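Local coordinates for aldehyde reductase YahK (PDB 1UUF), which reduces a wide range of aldehydes to the corresponding alcohols as a zinc-dependent enzyme with a strong preference for NADPH over NADH, at residues G195-V201 / S257-N263; T275-K279 / N301-R307. One frame throughout, in Å; residues are numbered along the deposited sequence.

Interaction 1. Residues G195-V201 / S257-N263; sequences GKKVGVV and SFDFILN
K197 and D259 join the two segments at the entry to the sheet through a pair of bonds. The backbone N of K197 donates to D259 OD2 over 2.8 Å, nearly straight at 171° and on the anti lone pair of that oxygen, while D259 N returns a bond to K197 O. The carboxylate thus stands in for a main-chain acceptor where the chain turns a corner, and a water that donates to both G195 O and D259 OD2 adds a second bond to the same oxygen. The K197 side chain leaves with CG anti to the backbone N (chi1 -175°) and stays extended, which carries it over one face of the F258 ring: CE lies 4.0 Å from the ring centroid in a CH-pi contact, and NZ makes a longer cation-pi approach while bonding to S257 OG at 2.8 Å. Past this corner, strands 197-201 and 260-263 run parallel as the first and fourth strands of the Rossmann-type sheet in the 3-2-1-4-5-6 order. G199 N donates to F260 O at 2.9 Å, G199 O accepts from L262 N at 2.7 Å, and V201 N reaches L262 O. With no side chain, G199 leaves room for the F258 ring, whose CD2 comes within 3.3 Å of G199 N. V198, F260, V200 and L262 share one face, all but V200 packing on helix 176-189; on the other, V201 CG2 meets I261 CG2 at 3.8 Å. Further out, H254 accepts from K197 NZ through ND1 and from S257 OG through O, and a salt bridge from K279 holds D259 OD1.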
ATOM      1  N   GLY A 195      -7.967  -0.966  20.790  1.00 16.88           N
ATOM      2  CA  GLY A 195      -6.519  -1.071  20.775  1.00 17.91           C
ATOM      3  C   GLY A 195      -5.854  -0.528  19.526  1.00 18.45           C
ATOM      4  O   GLY A 195      -4.627  -0.523  19.428  1.00 20.37           O
ATOM      5  N   LYS A 196      -6.658  -0.078  18.567  1.00 15.77           N
ATOM      6  CA  LYS A 196      -6.133   0.471  17.322  1.00 15.29           C
ATOM      7  C   LYS A 196      -6.362   1.971  17.274  1.00 14.28           C
ATOM      8  O   LYS A 196      -7.418   2.454  17.678  1.00 15.33           O
ATOM      9  CB  LYS A 196      -6.836  -0.157  16.115  1.00 15.96           C
ATOM     10  CG  LYS A 196      -6.745  -1.671  16.036  1.00 18.08           C
ATOM     11  CD  LYS A 196      -5.303  -2.140  15.953  1.00 20.21           C
ATOM     12  CE  LYS A 196      -5.233  -3.632  15.670  1.00 22.44           C
ATOM     13  NZ  LYS A 196      -5.772  -3.948  14.321  1.00 22.10           N
ATOM     14  N   LYS A 197      -5.369   2.704  16.779  1.00 11.89           N
ATOM     15  CA  LYS A 197      -5.492   4.147  16.644  1.00 12.01           C
ATOM     16  C   LYS A 197      -5.795   4.370  15.168  1.00 10.88           C
ATOM     17  O   LYS A 197      -4.966   4.083  14.303  1.00 12.04           O
ATOM     18  CB  LYS A 197      -4.192   4.846  17.039  1.00 12.30           C
ATOM     19  CG  LYS A 197      -4.315   6.361  17.028  1.00 14.42           C
ATOM     20  CD  LYS A 197      -3.061   7.048  17.537  1.00 16.41           C
ATOM     21  CE  LYS A 197      -3.249   8.560  17.521  1.00 15.74           C
ATOM     22  NZ  LYS A 197      -2.033   9.296  17.974  1.00 15.06           N
ATOM     23  N   VAL A 198      -6.993   4.868  14.886  1.00 10.11           N
ATOM     24  CA  VAL A 198      -7.431   5.075  13.515  1.00  9.78           C
ATOM     25  C   VAL A 198      -7.700   6.530  13.183  1.00 10.75           C
ATOM     26  O   VAL A 198      -8.336   7.251  13.953  1.00 10.37           O
ATOM     27  CB  VAL A 198      -8.716   4.273  13.240  1.00  9.32           C
ATOM     28  CG1 VAL A 198      -9.190   4.506  11.810  1.00 10.53           C
ATOM     29  CG2 VAL A 198      -8.462   2.797  13.499  1.00 12.49           C
ATOM     30  N   GLY A 199      -7.209   6.956  12.027  1.00  9.82           N
ATOM     31  CA  GLY A 199      -7.431   8.322  11.610  1.00 10.02           C
ATOM     32  C   GLY A 199      -8.443   8.375  10.488  1.00 10.67           C
ATOM     33  O   GLY A 199      -8.540   7.453   9.675  1.00 10.81           O
ATOM     34  N   VAL A 200      -9.227   9.442  10.463  1.00  9.96           N
ATOM     35  CA  VAL A 200     -10.210   9.633   9.409  1.00 10.21           C
ATOM     36  C   VAL A 200      -9.962  11.036   8.889  1.00 11.11           C
ATOM     37  O   VAL A 200     -10.075  12.010   9.637  1.00 10.65           O
ATOM     38  CB  VAL A 200     -11.653   9.518   9.930  1.00 10.41           C
ATOM     39  CG1 VAL A 200     -12.635   9.856   8.809  1.00  9.39           C
ATOM     40  CG2 VAL A 200     -11.912   8.098  10.431  1.00  9.01           C
ATOM     41  N   VAL A 201      -9.604  11.137   7.612  1.00  9.36           N
ATOM     42  CA  VAL A 201      -9.322  12.428   7.007  1.00 10.37           C
ATOM     43  C   VAL A 201     -10.535  12.908   6.227  1.00 11.00           C
ATOM     44  O   VAL A 201     -11.028  12.209   5.345  1.00 11.83           O
ATOM     45  CB  VAL A 201      -8.117  12.349   6.044  1.00 11.21           C
ATOM     46  CG1 VAL A 201      -7.745  13.743   5.568  1.00 12.12           C
ATOM     47  CG2 VAL A 201      -6.937  11.689   6.738  1.00 10.88           C
ATOM     48  N   SER A 257       2.163   7.036  14.807  1.00 14.67           N
ATOM     49  CA  SER A 257       1.271   6.513  15.839  1.00 14.05           C
ATOM     50  C   SER A 257       0.006   5.822  15.351  1.00 13.44           C
ATOM     51  O   SER A 257      -0.693   5.186  16.145  1.00 13.03           O
ATOM     52  CB  SER A 257       0.857   7.642  16.784  1.00 16.24           C
ATOM     53  OG  SER A 257      -0.009   8.548  16.121  1.00 16.04           O
ATOM     54  N   PHE A 258      -0.299   5.940  14.061  1.00 10.99           N
ATOM     55  CA  PHE A 258      -1.517   5.331  13.533  1.00 12.06           C
ATOM     56  C   PHE A 258      -1.375   3.933  12.964  1.00 11.47           C
ATOM     57  O   PHE A 258      -0.437   3.636  12.233  1.00 12.38           O
ATOM     58  CB  PHE A 258      -2.141   6.217  12.453  1.00 11.73           C
ATOM     59  CG  PHE A 258      -2.810   7.444  12.986  1.00 10.93           C
ATOM     60  CD1 PHE A 258      -2.093   8.621  13.161  1.00 12.15           C
ATOM     61  CD2 PHE A 258      -4.158   7.419  13.327  1.00 10.89           C
ATOM     62  CE1 PHE A 258      -2.710   9.761  13.666  1.00 12.80           C
ATOM     63  CE2 PHE A 258      -4.785   8.549  13.834  1.00 11.25           C
ATOM     64  CZ  PHE A 258      -4.058   9.727  14.004  1.00 11.10           C
ATOM     65  N   ASP A 259      -2.335   3.081  13.298  1.00 11.70           N
ATOM     66  CA  ASP A 259      -2.351   1.721  12.791  1.00 12.00           C
ATOM     67  C   ASP A 259      -2.938   1.781  11.394  1.00 11.97           C
ATOM     68  O   ASP A 259      -2.497   1.082  10.482  1.00 13.57           O
ATOM     69  CB  ASP A 259      -3.242   0.839  13.664  1.00 12.57           C
ATOM     70  CG  ASP A 259      -2.645   0.576  15.029  1.00 16.63           C
ATOM     71  OD1 ASP A 259      -1.701  -0.239  15.118  1.00 17.07           O
ATOM     72  OD2 ASP A 259      -3.114   1.191  16.009  1.00 17.65           O
ATOM     73  N   PHE A 260      -3.933   2.647  11.238  1.00 10.20           N
ATOM     74  CA  PHE A 260      -4.628   2.781   9.971  1.00  9.73           C
ATOM     75  C   PHE A 260      -5.200   4.187   9.804  1.00  9.43           C
ATOM     76  O   PHE A 260      -5.664   4.795  10.764  1.00  9.53           O
ATOM     77  CB  PHE A 260      -5.758   1.748   9.932  1.00 10.17           C
ATOM     78  CG  PHE A 260      -6.632   1.837   8.716  1.00  9.70           C
ATOM     79  CD1 PHE A 260      -6.108   1.619   7.447  1.00 12.22           C
ATOM     80  CD2 PHE A 260      -7.989   2.123   8.842  1.00 11.65           C
ATOM     81  CE1 PHE A 260      -6.923   1.686   6.318  1.00 12.30           C
ATOM     82  CE2 PHE A 260      -8.813   2.191   7.723  1.00 10.08           C
ATOM     83  CZ  PHE A 260      -8.277   1.972   6.456  1.00 11.48           C
ATOM     84  N   ILE A 261      -5.144   4.705   8.585  1.00  8.65           N
ATOM     85  CA  ILE A 261      -5.699   6.017   8.302  1.00  9.09           C
ATOM     86  C   ILE A 261      -6.616   5.903   7.096  1.00  9.49           C
ATOM     87  O   ILE A 261      -6.201   5.454   6.032  1.00  9.85           O
ATOM     88  CB  ILE A 261      -4.609   7.064   7.996  1.00 10.67           C
ATOM     89  CG1 ILE A 261      -3.801   7.356   9.264  1.00  8.53           C
ATOM     90  CG2 ILE A 261      -5.257   8.361   7.508  1.00 10.64           C
ATOM     91  CD1 ILE A 261      -2.683   8.355   9.064  1.00  9.60           C
ATOM     92  N   LEU A 262      -7.867   6.307   7.280  1.00  8.38           N
ATOM     93  CA  LEU A 262      -8.852   6.272   6.206  1.00  9.65           C
ATOM     94  C   LEU A 262      -8.978   7.693   5.660  1.00 10.28           C
ATOM     95  O   LEU A 262      -9.479   8.581   6.344  1.00 10.25           O
ATOM     96  CB  LEU A 262     -10.201   5.799   6.755  1.00  9.16           C
ATOM     97  CG  LEU A 262     -11.340   5.700   5.738  1.00 11.30           C
ATOM     98  CD1 LEU A 262     -11.007   4.642   4.694  1.00 12.45           C
ATOM     99  CD2 LEU A 262     -12.628   5.358   6.464  1.00 11.91           C
ATOM    100  N   ASN A 263      -8.504   7.913   4.436  1.00  9.26           N
ATOM    101  CA  ASN A 263      -8.566   9.246   3.839  1.00  8.93           C
ATOM    102  C   ASN A 263      -9.763   9.333   2.895  1.00 11.07           C
ATOM    103  O   ASN A 263      -9.790   8.670   1.860  1.00 10.50           O
ATOM    104  CB  ASN A 263      -7.252   9.535   3.104  1.00  9.35           C
ATOM    105  CG  ASN A 263      -7.088  11.002   2.752  1.00 10.80           C
ATOM    106  OD1 ASN A 263      -5.979  11.547   2.797  1.00 16.20           O
ATOM    107  ND2 ASN A 263      -8.185  11.646   2.395  1.00 11.51           N
TER
HETATM  108  O   HOH W   1      -2.227   1.130  18.540  1.00 37.90           O

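Interaction 2. Residues T275-K279 / N301-R307; sequences TTLLK and NLIMKRR
The methyl CG2 of T275 touches N301 CB at 3.7 Å and L302 CD2 at 3.8 Å; chi1 of -63° sets OG1 beside the backbone N, from where it bonds to L271 O. The T275 carbonyl oxygen lies 3.1 Å above the guanidinium plane of R307, toward the rim, an approach too poorly angled for a hydrogen bond. T276 lays CG2 against the amide of N301, while its OG1 is bonded to D273 O. After the type I turn T275-L278, the carbonyl of L278 meets R307 side-on: NE and NH2 both donate to L278 O, each at 2.9 Å and about 145°, close to the guanidinium plane. The NH2 bond lies in the carbonyl plane, whereas NE comes from above it. K279 O packs against R307 CG at 3.8 Å. R307 NH1 bonds N301 O at 2.9 Å, so three bonds near the guanidinium plane fix its rotation, and CG of K305 covers the face opposite T275 O. The NZ of K305 runs on to D128 of the second subunit. An arginine so bound to two main-chain carbonyls ties N301, in helix 299-303, to the turn leading into strand 278-279, at the subunit-facing edge of the Rossmann-type coenzyme domain.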
ATOM      1  N   THR A 275       1.471  10.021   5.710  1.00 13.87           N
ATOM      2  CA  THR A 275       2.250   8.790   5.684  1.00 14.97           C
ATOM      3  C   THR A 275       3.180   8.724   6.894  1.00 14.75           C
ATOM      4  O   THR A 275       3.361   7.664   7.492  1.00 14.04           O
ATOM      5  CB  THR A 275       3.071   8.688   4.384  1.00 17.39           C
ATOM      6  OG1 THR A 275       2.171   8.624   3.268  1.00 18.61           O
ATOM      7  CG2 THR A 275       3.939   7.437   4.392  1.00 19.72           C
ATOM      8  N   THR A 276       3.749   9.863   7.277  1.00 14.53           N
ATOM      9  CA  THR A 276       4.653   9.883   8.421  1.00 14.83           C
ATOM     10  C   THR A 276       3.932   9.667   9.746  1.00 13.47           C
ATOM     11  O   THR A 276       4.575   9.440  10.769  1.00 13.07           O
ATOM     12  CB  THR A 276       5.441  11.207   8.499  1.00 17.51           C
ATOM     13  OG1 THR A 276       4.539  12.291   8.743  1.00 19.48           O
ATOM     14  CG2 THR A 276       6.182  11.454   7.202  1.00 18.93           C
ATOM     15  N   LEU A 277       2.600   9.727   9.729  1.00 11.97           N
ATOM     16  CA  LEU A 277       1.810   9.520  10.945  1.00 11.74           C
ATOM     17  C   LEU A 277       1.509   8.035  11.167  1.00 11.50           C
ATOM     18  O   LEU A 277       0.978   7.647  12.209  1.00 11.72           O
ATOM     19  CB  LEU A 277       0.483  10.281  10.863  1.00 12.30           C
ATOM     20  CG  LEU A 277       0.526  11.772  10.529  1.00 14.27           C
ATOM     21  CD1 LEU A 277      -0.882  12.341  10.645  1.00 15.85           C
ATOM     22  CD2 LEU A 277       1.478  12.497  11.469  1.00 15.62           C
ATOM     23  N   LEU A 278       1.842   7.208  10.180  1.00 11.19           N
ATOM     24  CA  LEU A 278       1.600   5.768  10.266  1.00 10.20           C
ATOM     25  C   LEU A 278       2.685   5.005  11.013  1.00 10.94           C
ATOM     26  O   LEU A 278       3.866   5.303  10.875  1.00 12.05           O
ATOM     27  CB  LEU A 278       1.494   5.169   8.865  1.00 10.76           C
ATOM     28  CG  LEU A 278       0.343   5.605   7.964  1.00  9.40           C
ATOM     29  CD1 LEU A 278       0.577   5.051   6.560  1.00 10.90           C
ATOM     30  CD2 LEU A 278      -0.975   5.104   8.535  1.00 11.48           C
ATOM     31  N   LYS A 279       2.275   4.007  11.792  1.00 11.67           N
ATOM     32  CA  LYS A 279       3.226   3.168  12.517  1.00 12.02           C
ATOM     33  C   LYS A 279       3.859   2.249  11.485  1.00 12.76           C
ATOM     34  O   LYS A 279       3.438   2.217  10.328  1.00 11.16           O
ATOM     35  CB  LYS A 279       2.505   2.296  13.544  1.00 15.16           C
ATOM     36  CG  LYS A 279       1.850   3.053  14.682  1.00 16.11           C
ATOM     37  CD  LYS A 279       0.897   2.153  15.452  1.00 19.47           C
ATOM     38  CE  LYS A 279       1.606   0.932  16.027  1.00 21.71           C
ATOM     39  NZ  LYS A 279       0.657   0.080  16.799  1.00 21.99           N
ATOM     40  N   ASN A 301       9.362   7.697   2.858  1.00 21.06           N
ATOM     41  CA  ASN A 301       8.525   7.449   4.023  1.00 19.42           C
ATOM     42  C   ASN A 301       7.847   6.085   4.012  1.00 16.82           C
ATOM     43  O   ASN A 301       7.529   5.542   5.069  1.00 17.54           O
ATOM     44  CB  ASN A 301       7.487   8.564   4.172  1.00 22.54           C
ATOM     45  CG  ASN A 301       8.127   9.909   4.456  1.00 25.97           C
ATOM     46  OD1 ASN A 301       8.981  10.025   5.337  1.00 27.74           O
ATOM     47  ND2 ASN A 301       7.717  10.933   3.716  1.00 28.30           N
ATOM     48  N   LEU A 302       7.630   5.521   2.828  1.00 14.03           N
ATOM     49  CA  LEU A 302       7.014   4.201   2.749  1.00 12.68           C
ATOM     50  C   LEU A 302       8.069   3.152   3.076  1.00 12.09           C
ATOM     51  O   LEU A 302       7.817   2.202   3.812  1.00 11.87           O
ATOM     52  CB  LEU A 302       6.466   3.926   1.345  1.00 14.92           C
ATOM     53  CG  LEU A 302       5.289   4.762   0.839  1.00 15.34           C
ATOM     54  CD1 LEU A 302       4.892   4.268  -0.538  1.00 16.87           C
ATOM     55  CD2 LEU A 302       4.119   4.655   1.806  1.00 17.06           C
ATOM     56  N   ILE A 303       9.260   3.338   2.522  1.00 10.52           N
ATOM     57  CA  ILE A 303      10.360   2.403   2.732  1.00 11.03           C
ATOM     58  C   ILE A 303      10.863   2.315   4.168  1.00 11.79           C
ATOM     59  O   ILE A 303      11.039   1.222   4.702  1.00 10.76           O
ATOM     60  CB  ILE A 303      11.541   2.755   1.807  1.00 11.79           C
ATOM     61  CG1 ILE A 303      11.178   2.386   0.369  1.00 12.09           C
ATOM     62  CG2 ILE A 303      12.804   2.025   2.246  1.00 12.34           C
ATOM     63  CD1 ILE A 303      12.203   2.823  -0.654  1.00 15.37           C
ATOM     64  N   MET A 304      11.089   3.468   4.786  1.00 11.12           N
ATOM     65  CA  MET A 304      11.610   3.532   6.146  1.00 13.90           C
ATOM     66  C   MET A 304      10.825   2.779   7.216  1.00 13.00           C
ATOM     67  O   MET A 304      11.396   2.405   8.238  1.00 10.51           O
ATOM     68  CB  MET A 304      11.761   4.993   6.577  1.00 18.81           C
ATOM     69  CG  MET A 304      12.868   5.744   5.857  1.00 24.95           C
ATOM     70  SD  MET A 304      14.499   5.027   6.168  1.00 35.26           S
ATOM     71  CE  MET A 304      14.823   5.636   7.831  1.00 30.95           C
ATOM     72  N   LYS A 305       9.532   2.553   6.997  1.00 10.99           N
ATOM     73  CA  LYS A 305       8.723   1.858   7.995  1.00 10.75           C
ATOM     74  C   LYS A 305       7.796   0.804   7.410  1.00 10.07           C
ATOM     75  O   LYS A 305       6.855   0.372   8.073  1.00 10.76           O
ATOM     76  CB  LYS A 305       7.886   2.870   8.786  1.00 11.62           C
ATOM     77  CG  LYS A 305       8.702   3.801   9.674  1.00 13.25           C
ATOM     78  CD  LYS A 305       9.329   3.047  10.832  1.00 13.87           C
ATOM     79  CE  LYS A 305      10.026   4.002  11.790  1.00 17.55           C
ATOM     80  NZ  LYS A 305      10.699   3.265  12.892  1.00 18.83           N
ATOM     81  N   ARG A 306       8.073   0.390   6.179  1.00  9.38           N
ATOM     82  CA  ARG A 306       7.253  -0.603   5.491  1.00  8.93           C
ATOM     83  C   ARG A 306       5.778  -0.224   5.572  1.00  8.55           C
ATOM     84  O   ARG A 306       4.927  -1.017   5.990  1.00  9.59           O
ATOM     85  CB  ARG A 306       7.469  -2.001   6.084  1.00  8.89           C
ATOM     86  CG  ARG A 306       6.968  -3.105   5.156  1.00  9.27           C
ATOM     87  CD  ARG A 306       7.608  -4.447   5.487  1.00  8.53           C
ATOM     88  NE  ARG A 306       7.224  -4.920   6.814  1.00 10.06           N
ATOM     89  CZ  ARG A 306       7.761  -5.975   7.415  1.00 12.71           C
ATOM     90  NH1 ARG A 306       8.716  -6.673   6.812  1.00 12.63           N
ATOM     91  NH2 ARG A 306       7.340  -6.333   8.623  1.00 13.22           N
ATOM     92  N   ARG A 307       5.490   1.007   5.175  1.00  8.15           N
ATOM     93  CA  ARG A 307       4.126   1.519   5.180  1.00  8.38           C
ATOM     94  C   ARG A 307       3.550   1.334   3.792  1.00  8.67           C
ATOM     95  O   ARG A 307       4.278   1.046   2.844  1.00  9.88           O
ATOM     96  CB  ARG A 307       4.122   3.002   5.515  1.00  8.11           C
ATOM     97  CG  ARG A 307       4.548   3.338   6.925  1.00  8.93           C
ATOM     98  CD  ARG A 307       5.088   4.750   6.944  1.00 11.05           C
ATOM     99  NE  ARG A 307       5.263   5.284   8.288  1.00 10.15           N
ATOM    100  CZ  ARG A 307       6.138   6.234   8.593  1.00 12.08           C
ATOM    101  NH1 ARG A 307       6.920   6.740   7.648  1.00 13.68           N
ATOM    102  NH2 ARG A 307       6.219   6.690   9.834  1.00 12.32           N
TER

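Interaction 1 and interaction 2 follow one another along the chain, their centres about 13 Å apart, and meet directly. Residues 257-258 lie beside 277-279: F258 N is 2.8 Å from L277 O and F258 O 2.8 Å from K279 N, both probable hydrogen bonds, and I261 CG1 packs on L278 CD2 at 3.7 Å. The 257-263 segment therefore borders both 195-201 and the 275-279 turn, linking the middle of the parallel sheet to the part of the domain that faces the second subunit. Both contacts lie away from the zinc sites, the catalytic one of C60, H82 and C178 included; strand 197-201 leads into a glycine-rich turn that probably binds the dinucleotide, as in Rossmann folds.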